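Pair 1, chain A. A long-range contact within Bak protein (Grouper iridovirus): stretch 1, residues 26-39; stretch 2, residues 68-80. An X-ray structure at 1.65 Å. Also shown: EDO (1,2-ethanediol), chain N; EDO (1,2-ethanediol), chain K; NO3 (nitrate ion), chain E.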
# COMPACT_ATOMS: atom_id res chain seq x y z
N GLU A 26 -4.74 -2.76 -11.55
CA GLU A 26 -4.10 -4.08 -11.44
C GLU A 26 -3.46 -4.27 -10.06
O GLU A 26 -3.51 -5.37 -9.49
CB GLU A 26 -3.07 -4.27 -12.56
CG GLU A 26 -2.54 -5.70 -12.65
CD GLU A 26 -3.63 -6.72 -12.94
OE1 GLU A 26 -3.44 -7.91 -12.64
OE2 GLU A 26 -4.68 -6.32 -13.47
N ILE A 27 -2.87 -3.23 -9.51
CA ILE A 27 -2.34 -3.35 -8.15
C ILE A 27 -3.46 -3.66 -7.18
O ILE A 27 -3.30 -4.45 -6.25
CB ILE A 27 -1.57 -2.09 -7.74
CG1 ILE A 27 -0.35 -1.89 -8.65
CG2 ILE A 27 -1.14 -2.15 -6.26
CD1 ILE A 27 0.67 -3.02 -8.67
N HIS A 28 -4.62 -3.04 -7.38
CA HIS A 28 -5.79 -3.32 -6.53
C HIS A 28 -6.17 -4.79 -6.60
O HIS A 28 -6.40 -5.45 -5.57
CB HIS A 28 -6.93 -2.41 -6.99
CG HIS A 28 -8.14 -2.44 -6.12
ND1 HIS A 28 -9.20 -3.30 -6.34
CD2 HIS A 28 -8.50 -1.68 -5.06
CE1 HIS A 28 -10.14 -3.08 -5.44
NE2 HIS A 28 -9.74 -2.09 -4.66
N SER A 29 -6.23 -5.34 -7.81
CA SER A 29 -6.51 -6.75 -7.98
C SER A 29 -5.50 -7.63 -7.24
O SER A 29 -5.88 -8.58 -6.56
CB SER A 29 -6.55 -7.08 -9.49
OG SER A 29 -6.70 -8.47 -9.70
N GLN A 30 -4.20 -7.32 -7.38
CA GLN A 30 -3.17 -8.09 -6.70
C GLN A 30 -3.32 -7.99 -5.19
O GLN A 30 -3.11 -8.97 -4.48
CB GLN A 30 -1.76 -7.61 -7.08
CG GLN A 30 -1.41 -7.64 -8.59
CD GLN A 30 -1.02 -8.99 -9.06
OE1 GLN A 30 -1.86 -9.88 -9.19
NE2 GLN A 30 0.28 -9.16 -9.34
N MET A 31 -3.65 -6.79 -4.70
CA MET A 31 -3.87 -6.57 -3.27
C MET A 31 -4.98 -7.47 -2.75
O MET A 31 -4.86 -8.06 -1.66
CB MET A 31 -4.22 -5.09 -3.04
CG MET A 31 -4.52 -4.70 -1.59
SD MET A 31 -5.08 -3.01 -1.49
CE MET A 31 -6.75 -3.16 -2.14
N LEU A 32 -6.08 -7.58 -3.49
CA LEU A 32 -7.17 -8.42 -3.02
C LEU A 32 -6.79 -9.90 -3.04
O LEU A 32 -7.20 -10.65 -2.15
CB LEU A 32 -8.42 -8.17 -3.85
CG LEU A 32 -8.99 -6.75 -3.76
CD1 LEU A 32 -10.24 -6.65 -4.60
CD2 LEU A 32 -9.27 -6.37 -2.30
N ILE A 33 -6.01 -10.33 -4.03
CA ILE A 33 -5.54 -11.72 -4.06
C ILE A 33 -4.73 -12.02 -2.81
O ILE A 33 -4.91 -13.06 -2.16
CB ILE A 33 -4.71 -12.00 -5.33
CG1 ILE A 33 -5.60 -12.08 -6.56
CG2 ILE A 33 -3.94 -13.33 -5.18
CD1 ILE A 33 -4.82 -12.12 -7.90
N VAL A 34 -3.78 -11.14 -2.48
CA VAL A 34 -2.93 -11.32 -1.31
C VAL A 34 -3.75 -11.23 -0.03
O VAL A 34 -3.52 -11.98 0.92
CB VAL A 34 -1.79 -10.28 -1.37
CG1 VAL A 34 -1.14 -10.04 -0.06
CG2 VAL A 34 -0.75 -10.72 -2.42
N THR A 35 -4.72 -10.32 0.01
CA THR A 35 -5.58 -10.25 1.19
C THR A 35 -6.25 -11.59 1.46
O THR A 35 -6.37 -12.03 2.62
CB THR A 35 -6.63 -9.16 1.00
OG1 THR A 35 -5.96 -7.89 0.92
CG2 THR A 35 -7.61 -9.13 2.16
N LYS A 36 -6.78 -12.22 0.41
CA LYS A 36 -7.46 -13.49 0.61
C LYS A 36 -6.46 -14.60 0.92
O LYS A 36 -6.71 -15.43 1.80
CB LYS A 36 -8.29 -13.85 -0.64
CG LYS A 36 -9.01 -15.19 -0.52
CD LYS A 36 -9.81 -15.52 -1.77
CE LYS A 36 -10.54 -16.87 -1.65
NZ LYS A 36 -11.37 -17.14 -2.85
N SER A 37 -5.35 -14.64 0.17
CA SER A 37 -4.41 -15.76 0.25
C SER A 37 -3.76 -15.84 1.61
O SER A 37 -3.44 -16.94 2.08
CB SER A 37 -3.30 -15.61 -0.79
OG SER A 37 -3.83 -15.74 -2.08
N TYR A 38 -3.52 -14.69 2.22
CA TYR A 38 -2.90 -14.63 3.53
C TYR A 38 -3.89 -14.34 4.65
O TYR A 38 -3.47 -14.00 5.76
CB TYR A 38 -1.78 -13.59 3.54
CG TYR A 38 -0.62 -13.96 2.64
CD1 TYR A 38 0.21 -15.03 2.94
CD2 TYR A 38 -0.38 -13.27 1.47
CE1 TYR A 38 1.26 -15.38 2.10
CE2 TYR A 38 0.67 -13.63 0.61
CZ TYR A 38 1.50 -14.64 0.95
OH TYR A 38 2.54 -15.00 0.14
N SER A 39 -5.18 -14.50 4.40
CA SER A 39 -6.20 -14.42 5.44
C SER A 39 -6.12 -13.11 6.19
O SER A 39 -6.29 -13.06 7.41
CB SER A 39 -6.06 -15.58 6.41
OG SER A 39 -6.25 -16.83 5.77
N TRP A 68 7.65 -7.81 -3.03
CA TRP A 68 6.37 -7.27 -3.45
C TRP A 68 5.22 -7.85 -2.64
O TRP A 68 4.20 -7.18 -2.44
CB TRP A 68 6.13 -7.53 -4.95
CG TRP A 68 6.97 -6.64 -5.84
CD1 TRP A 68 7.99 -7.01 -6.69
CD2 TRP A 68 6.88 -5.22 -5.93
NE1 TRP A 68 8.51 -5.89 -7.31
CE2 TRP A 68 7.83 -4.79 -6.88
CE3 TRP A 68 6.05 -4.28 -5.34
CZ2 TRP A 68 8.00 -3.45 -7.19
CZ3 TRP A 68 6.21 -2.95 -5.68
CH2 TRP A 68 7.18 -2.55 -6.60
N GLY A 69 5.34 -9.08 -2.16
CA GLY A 69 4.30 -9.63 -1.31
C GLY A 69 4.12 -8.83 -0.03
O GLY A 69 3.00 -8.55 0.40
N ARG A 70 5.22 -8.44 0.59
CA ARG A 70 5.13 -7.60 1.78
C ARG A 70 4.48 -6.26 1.46
O ARG A 70 3.69 -5.74 2.26
CB ARG A 70 6.51 -7.39 2.38
CG ARG A 70 7.11 -8.64 2.95
CD ARG A 70 8.35 -8.30 3.72
NE ARG A 70 9.08 -9.48 4.13
CZ ARG A 70 10.16 -9.44 4.91
NH1 ARG A 70 10.60 -8.28 5.37
NH2 ARG A 70 10.81 -10.56 5.21
N ILE A 71 4.79 -5.69 0.30
CA ILE A 71 4.16 -4.43 -0.08
C ILE A 71 2.65 -4.63 -0.23
O ILE A 71 1.85 -3.80 0.21
CB ILE A 71 4.81 -3.88 -1.37
CG1 ILE A 71 6.17 -3.32 -0.99
CG2 ILE A 71 3.92 -2.85 -2.03
CD1 ILE A 71 7.03 -2.87 -2.17
N LEU A 72 2.24 -5.75 -0.85
CA LEU A 72 0.82 -5.98 -1.05
C LEU A 72 0.11 -6.26 0.27
O LEU A 72 -1.06 -5.89 0.43
CB LEU A 72 0.61 -7.11 -2.06
CG LEU A 72 1.01 -6.75 -3.50
CD1 LEU A 72 1.07 -8.03 -4.36
CD2 LEU A 72 0.04 -5.77 -4.10
N ILE A 73 0.80 -6.88 1.23
CA ILE A 73 0.23 -7.05 2.57
C ILE A 73 0.02 -5.68 3.21
O ILE A 73 -1.05 -5.40 3.76
CB ILE A 73 1.11 -7.95 3.42
CG1 ILE A 73 1.02 -9.41 2.94
CG2 ILE A 73 0.73 -7.85 4.90
CD1 ILE A 73 2.06 -10.30 3.56
N LEU A 74 1.00 -4.78 3.09
CA LEU A 74 0.82 -3.44 3.66
C LEU A 74 -0.36 -2.73 3.02
O LEU A 74 -1.18 -2.09 3.72
CB LEU A 74 2.11 -2.63 3.48
CG LEU A 74 1.98 -1.17 3.89
CD1 LEU A 74 1.74 -1.06 5.38
CD2 LEU A 74 3.22 -0.38 3.45
N LEU A 75 -0.48 -2.81 1.70
CA LEU A 75 -1.61 -2.17 1.06
C LEU A 75 -2.92 -2.80 1.53
O LEU A 75 -3.91 -2.09 1.73
CB LEU A 75 -1.47 -2.28 -0.47
CG LEU A 75 -0.27 -1.55 -1.07
CD1 LEU A 75 -0.26 -1.80 -2.58
CD2 LEU A 75 -0.35 -0.08 -0.81
N GLY A 76 -2.97 -4.12 1.65
CA GLY A 76 -4.21 -4.77 2.03
C GLY A 76 -4.64 -4.39 3.43
O GLY A 76 -5.83 -4.26 3.70
N ILE A 77 -3.68 -4.27 4.34
CA ILE A 77 -3.97 -3.77 5.69
C ILE A 77 -4.48 -2.34 5.62
O ILE A 77 -5.47 -1.97 6.26
CB ILE A 77 -2.72 -3.88 6.58
CG1 ILE A 77 -2.38 -5.34 6.85
CG2 ILE A 77 -2.95 -3.18 7.94
CD1 ILE A 77 -1.01 -5.51 7.35
N SER A 78 -3.81 -1.50 4.84
CA SER A 78 -4.27 -0.13 4.69
C SER A 78 -5.71 -0.08 4.17
O SER A 78 -6.50 0.76 4.59
CB SER A 78 -3.34 0.65 3.76
OG SER A 78 -2.02 0.62 4.27
N GLN A 79 -6.03 -0.94 3.19
CA GLN A 79 -7.39 -0.99 2.65
C GLN A 79 -8.42 -1.37 3.71
O GLN A 79 -9.51 -0.78 3.77
CB GLN A 79 -7.44 -1.99 1.49
CG GLN A 79 -8.82 -2.12 0.86
CD GLN A 79 -9.23 -0.91 0.10
OE1 GLN A 79 -8.86 -0.75 -1.06
NE2 GLN A 79 -10.01 -0.04 0.73
N LEU A 80 -8.09 -2.33 4.57
CA LEU A 80 -9.02 -2.72 5.62
C LEU A 80 -9.26 -1.57 6.59
O LEU A 80 -10.41 -1.30 6.97
CB LEU A 80 -8.50 -3.97 6.33
CG LEU A 80 -8.53 -5.23 5.45
CD1 LEU A 80 -7.74 -6.34 6.10
CD2 LEU A 80 -9.98 -5.71 5.27
C1 EDO N . -9.91 -3.91 -9.45
O1 EDO N . -9.11 -4.69 -10.34
C2 EDO N . -10.50 -4.90 -8.48
O2 EDO N . -9.38 -5.59 -7.93
C1 EDO K . 8.33 -11.24 -4.58
O1 EDO K . 7.36 -10.99 -3.52
C2 EDO K . 8.87 -9.99 -5.29
O2 EDO K . 9.86 -9.19 -4.58
N NO3 E . -0.42 -15.39 -3.32
O1 NO3 E . 0.49 -14.51 -3.37
O2 NO3 E . -0.38 -16.31 -2.44
O3 NO3 E . -1.37 -15.37 -4.14
O HOH W 1 -10.84 -0.45 -2.81
O HOH W 2 -7.47 -5.61 1.73

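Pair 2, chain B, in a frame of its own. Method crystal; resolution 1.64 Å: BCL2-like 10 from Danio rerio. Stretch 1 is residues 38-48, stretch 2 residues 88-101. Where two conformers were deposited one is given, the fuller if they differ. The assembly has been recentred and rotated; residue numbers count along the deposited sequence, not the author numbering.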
# COMPACT_ATOMS: atom_id res chain seq x y z
N ALA B 38 -5.70 -0.48 12.67
CA ALA B 38 -6.09 -1.64 11.89
C ALA B 38 -5.08 -1.93 10.79
O ALA B 38 -4.70 -3.09 10.58
CB ALA B 38 -7.48 -1.43 11.29
N MET B 39 -4.64 -0.90 10.06
CA MET B 39 -3.70 -1.13 8.96
C MET B 39 -2.36 -1.63 9.48
O MET B 39 -1.75 -2.52 8.87
CB MET B 39 -3.52 0.14 8.14
CG MET B 39 -2.58 -0.03 6.95
SD MET B 39 -3.16 -1.25 5.76
CE MET B 39 -4.41 -0.30 4.89
N ARG B 40 -1.87 -1.05 10.58
CA ARG B 40 -0.65 -1.55 11.20
C ARG B 40 -0.73 -3.05 11.46
O ARG B 40 0.21 -3.79 11.18
CB ARG B 40 -0.39 -0.81 12.50
CG ARG B 40 0.11 0.61 12.36
CD ARG B 40 0.49 1.13 13.73
NE ARG B 40 0.83 2.55 13.73
CZ ARG B 40 1.32 3.19 14.78
NH1 ARG B 40 1.53 2.53 15.92
NH2 ARG B 40 1.61 4.48 14.70
N TYR B 41 -1.85 -3.50 12.02
CA TYR B 41 -2.01 -4.91 12.34
C TYR B 41 -2.10 -5.75 11.08
O TYR B 41 -1.39 -6.75 10.93
CB TYR B 41 -3.25 -5.11 13.21
CG TYR B 41 -3.53 -6.55 13.55
CD1 TYR B 41 -4.32 -7.34 12.72
CD2 TYR B 41 -3.00 -7.13 14.70
CE1 TYR B 41 -4.57 -8.67 13.02
CE2 TYR B 41 -3.26 -8.46 15.01
CZ TYR B 41 -4.04 -9.22 14.17
OH TYR B 41 -4.29 -10.54 14.47
N LEU B 42 -2.97 -5.35 10.15
CA LEU B 42 -3.27 -6.19 8.99
C LEU B 42 -2.10 -6.24 8.02
O LEU B 42 -1.75 -7.31 7.51
CB LEU B 42 -4.52 -5.67 8.29
CG LEU B 42 -5.81 -5.89 9.08
CD1 LEU B 42 -6.95 -5.04 8.53
CD2 LEU B 42 -6.19 -7.36 9.06
N ALA B 43 -1.48 -5.09 7.73
CA ALA B 43 -0.37 -5.07 6.79
C ALA B 43 0.85 -5.81 7.34
O ALA B 43 1.58 -6.44 6.57
CB ALA B 43 0.00 -3.63 6.44
N LYS B 44 1.07 -5.76 8.66
CA LYS B 44 2.16 -6.54 9.24
C LYS B 44 1.82 -8.02 9.30
O LYS B 44 2.71 -8.86 9.18
CB LYS B 44 2.49 -6.02 10.64
CG LYS B 44 3.34 -4.77 10.65
CD LYS B 44 4.73 -5.05 10.10
CE LYS B 44 5.58 -3.80 10.08
NZ LYS B 44 6.90 -4.07 9.46
N GLU B 45 0.54 -8.35 9.48
CA GLU B 45 0.12 -9.74 9.38
C GLU B 45 0.43 -10.29 7.99
O GLU B 45 1.00 -11.38 7.86
CB GLU B 45 -1.38 -9.86 9.69
CG GLU B 45 -1.89 -11.29 9.68
CD GLU B 45 -3.38 -11.37 9.95
OE1 GLU B 45 -4.02 -10.31 10.10
OE2 GLU B 45 -3.92 -12.50 10.02
N MET B 46 0.08 -9.54 6.94
CA MET B 46 0.37 -10.02 5.59
C MET B 46 1.87 -10.13 5.36
O MET B 46 2.33 -11.08 4.72
CB MET B 46 -0.27 -9.11 4.55
CG MET B 46 -0.29 -9.76 3.16
SD MET B 46 -0.89 -8.70 1.85
CE MET B 46 -2.65 -8.75 2.13
N GLU B 47 2.65 -9.18 5.89
CA GLU B 47 4.10 -9.29 5.74
C GLU B 47 4.62 -10.54 6.43
O GLU B 47 5.41 -11.30 5.86
CB GLU B 47 4.82 -8.06 6.29
CG GLU B 47 6.29 -8.07 5.90
CD GLU B 47 7.09 -6.93 6.49
OE1 GLU B 47 6.49 -5.94 6.96
OE2 GLU B 47 8.34 -7.02 6.47
N GLN B 48 4.20 -10.76 7.68
CA GLN B 48 4.67 -11.93 8.43
C GLN B 48 4.32 -13.22 7.71
O GLN B 48 5.06 -14.20 7.80
CB GLN B 48 4.07 -11.92 9.83
CG GLN B 48 4.45 -13.13 10.68
CD GLN B 48 3.80 -13.11 12.05
OE1 GLN B 48 4.03 -12.19 12.84
NE2 GLN B 48 2.99 -14.11 12.33
N TRP B 88 -10.34 -5.07 -0.27
CA TRP B 88 -9.50 -4.56 0.80
C TRP B 88 -8.20 -5.36 0.94
O TRP B 88 -7.18 -4.80 1.33
CB TRP B 88 -10.26 -4.55 2.12
CG TRP B 88 -11.29 -3.47 2.24
CD1 TRP B 88 -12.63 -3.64 2.49
CD2 TRP B 88 -11.07 -2.06 2.13
NE1 TRP B 88 -13.25 -2.41 2.54
CE2 TRP B 88 -12.32 -1.43 2.32
CE3 TRP B 88 -9.95 -1.27 1.88
CZ2 TRP B 88 -12.48 -0.04 2.27
CZ3 TRP B 88 -10.10 0.11 1.83
CH2 TRP B 88 -11.36 0.71 2.02
N GLY B 89 -8.23 -6.65 0.62
CA GLY B 89 -7.02 -7.45 0.69
C GLY B 89 -5.94 -6.94 -0.24
O GLY B 89 -4.76 -6.92 0.11
N ARG B 90 -6.32 -6.52 -1.45
CA ARG B 90 -5.34 -5.97 -2.38
C ARG B 90 -4.82 -4.63 -1.89
O ARG B 90 -3.64 -4.31 -2.07
CB ARG B 90 -5.97 -5.85 -3.77
CG ARG B 90 -6.27 -7.19 -4.39
CD ARG B 90 -6.97 -7.07 -5.72
NE ARG B 90 -7.19 -8.38 -6.33
CZ ARG B 90 -7.69 -8.56 -7.55
NH1 ARG B 90 -7.85 -9.79 -8.01
NH2 ARG B 90 -8.04 -7.52 -8.30
N VAL B 91 -5.68 -3.84 -1.25
CA VAL B 91 -5.24 -2.58 -0.64
C VAL B 91 -4.20 -2.86 0.44
O VAL B 91 -3.17 -2.18 0.52
CB VAL B 91 -6.45 -1.82 -0.07
CG1 VAL B 91 -6.00 -0.62 0.76
CG2 VAL B 91 -7.37 -1.37 -1.20
N VAL B 92 -4.45 -3.85 1.29
CA VAL B 92 -3.49 -4.18 2.34
C VAL B 92 -2.14 -4.54 1.72
O VAL B 92 -1.09 -4.10 2.20
CB VAL B 92 -4.03 -5.31 3.23
CG1 VAL B 92 -2.94 -5.82 4.17
CG2 VAL B 92 -5.23 -4.82 4.03
N SER B 93 -2.15 -5.33 0.65
CA SER B 93 -0.89 -5.73 0.03
C SER B 93 -0.12 -4.53 -0.50
O SER B 93 1.11 -4.52 -0.47
CB SER B 93 -1.14 -6.74 -1.09
OG SER B 93 -1.56 -6.12 -2.29
N ILE B 94 -0.83 -3.51 -0.99
CA ILE B 94 -0.16 -2.29 -1.45
C ILE B 94 0.57 -1.63 -0.29
O ILE B 94 1.74 -1.23 -0.41
CB ILE B 94 -1.17 -1.33 -2.11
CG1 ILE B 94 -1.65 -1.92 -3.44
CG2 ILE B 94 -0.55 0.05 -2.31
CD1 ILE B 94 -2.76 -1.13 -4.13
N PHE B 95 -0.10 -1.53 0.87
CA PHE B 95 0.53 -0.96 2.05
C PHE B 95 1.70 -1.83 2.52
O PHE B 95 2.77 -1.31 2.84
CB PHE B 95 -0.50 -0.78 3.17
CG PHE B 95 -1.29 0.49 3.07
CD1 PHE B 95 -1.11 1.51 3.98
CD2 PHE B 95 -2.22 0.66 2.05
CE1 PHE B 95 -1.84 2.68 3.89
CE2 PHE B 95 -2.95 1.84 1.95
CZ PHE B 95 -2.76 2.84 2.87
N THR B 96 1.50 -3.15 2.57
CA THR B 96 2.58 -4.04 2.99
C THR B 96 3.80 -3.88 2.10
O THR B 96 4.92 -3.71 2.58
CB THR B 96 2.11 -5.49 2.97
OG1 THR B 96 0.94 -5.64 3.79
CG2 THR B 96 3.21 -6.42 3.48
N PHE B 97 3.59 -3.93 0.78
CA PHE B 97 4.70 -3.82 -0.15
C PHE B 97 5.41 -2.48 -0.01
O PHE B 97 6.64 -2.43 -0.01
CB PHE B 97 4.18 -4.01 -1.58
CG PHE B 97 5.26 -3.95 -2.62
CD1 PHE B 97 6.35 -4.79 -2.55
CD2 PHE B 97 5.16 -3.06 -3.68
CE1 PHE B 97 7.34 -4.73 -3.51
CE2 PHE B 97 6.15 -3.00 -4.64
CZ PHE B 97 7.24 -3.84 -4.56
N THR B 98 4.65 -1.40 0.12
CA THR B 98 5.27 -0.08 0.22
C THR B 98 6.03 0.08 1.53
O THR B 98 7.07 0.74 1.57
CB THR B 98 4.20 1.01 0.08
OG1 THR B 98 3.52 0.84 -1.17
CG2 THR B 98 4.83 2.39 0.11
N GLY B 99 5.52 -0.52 2.60
CA GLY B 99 6.25 -0.51 3.86
C GLY B 99 7.59 -1.21 3.77
O GLY B 99 8.59 -0.74 4.32
N VAL B 100 7.64 -2.36 3.09
CA VAL B 100 8.90 -3.06 2.89
C VAL B 100 9.81 -2.25 1.98
O VAL B 100 11.02 -2.14 2.21
CB VAL B 100 8.66 -4.48 2.34
CG1 VAL B 100 9.98 -5.18 2.06
CG2 VAL B 100 7.83 -5.29 3.32
N LEU B 101 9.24 -1.69 0.91
CA LEU B 101 9.99 -0.83 0.01
C LEU B 101 10.64 0.32 0.77
O LEU B 101 11.83 0.60 0.62
CB LEU B 101 9.03 -0.30 -1.07
CG LEU B 101 9.48 0.04 -2.48
CD1 LEU B 101 10.53 -0.92 -3.02
CD2 LEU B 101 8.24 0.03 -3.36
O HOH W 3 5.06 -3.94 5.48

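Pair 1 and pair 2 share one arrangement: two helices that cross nearly at right angles. The axes approach to 8.6 Å in both. The angle between their directions is 88° in pair 1 and 77° in pair 2. Fourteen central residues superpose with an RMSD of 0.5 Å. The buried surface is also similar, 551 Å² in pair 1 and 510 Å² in pair 2.

The second helix opens with the same three residues in both pairs. A:Trp68, A:Gly69 and A:Arg70 match B:Trp88, B:Gly89 and B:Arg90. Further along, the side chains diverge.

The main exchange is at the crossing. A:Met31 matches B:Ala43, and A:Gly76 matches B:Thr96. In pair 1 the large residue is on the first helix. The side chain of A:Met31 sits among A:Leu72, A:Leu75, A:Gly76 and A:Gln79. Its CG lies 3.6 Å from A:Gly76 CA. A CB on this glycine would clash with A:Thr35 OG1, at 2.7 Å. In pair 2 the first helix has the small residue, and the second carries a side chain that points toward it. B:Thr96 OG1 lies 3.0 Å from B:Ala43 O and 3.0 Å from B:Val92 O. Its one proton has both acceptors in reach. Pair 1 has no direct hydrogen bond between its helices.

A second exchange is at A:Leu72, which matches B:Val92. A:Leu72 is a knob among A:Ile27, A:Gln30, A:Met31 and A:Val34. The shorter B:Val92 is met by a longer partner. B:Met46, at the position of A:Val34, brings its CE to 3.6 Å from B:Val92 CG1. B:Met46 is itself a knob, among B:Gly89, B:Val92, B:Ser93 and B:Thr96.

A:Ile27 and A:Leu75 match B:Met39 and B:Phe95. In pair 1 this is a plain aliphatic contact, with A:Ile27 CG2 3.8 Å from A:Leu75 CD1. In pair 2 it becomes a CH-pi contact. B:Met39 CE lies over the ring face, 3.6 Å from the centroid of the B:Phe95 ring.

Water links the helices in both pairs. At the matched positions A:Thr35 and B:Glu47, a water donates to the side chain and to a backbone oxygen of the second helix. The water lies 2.9 Å from A:Thr35 OG1 and 2.9 Å from A:Gly76 O. In pair 2 it lies 2.9 Å from B:Glu47 OE1 and 2.9 Å from B:Thr96 O. The side chain differs, but the backbone acceptors are at matched positions.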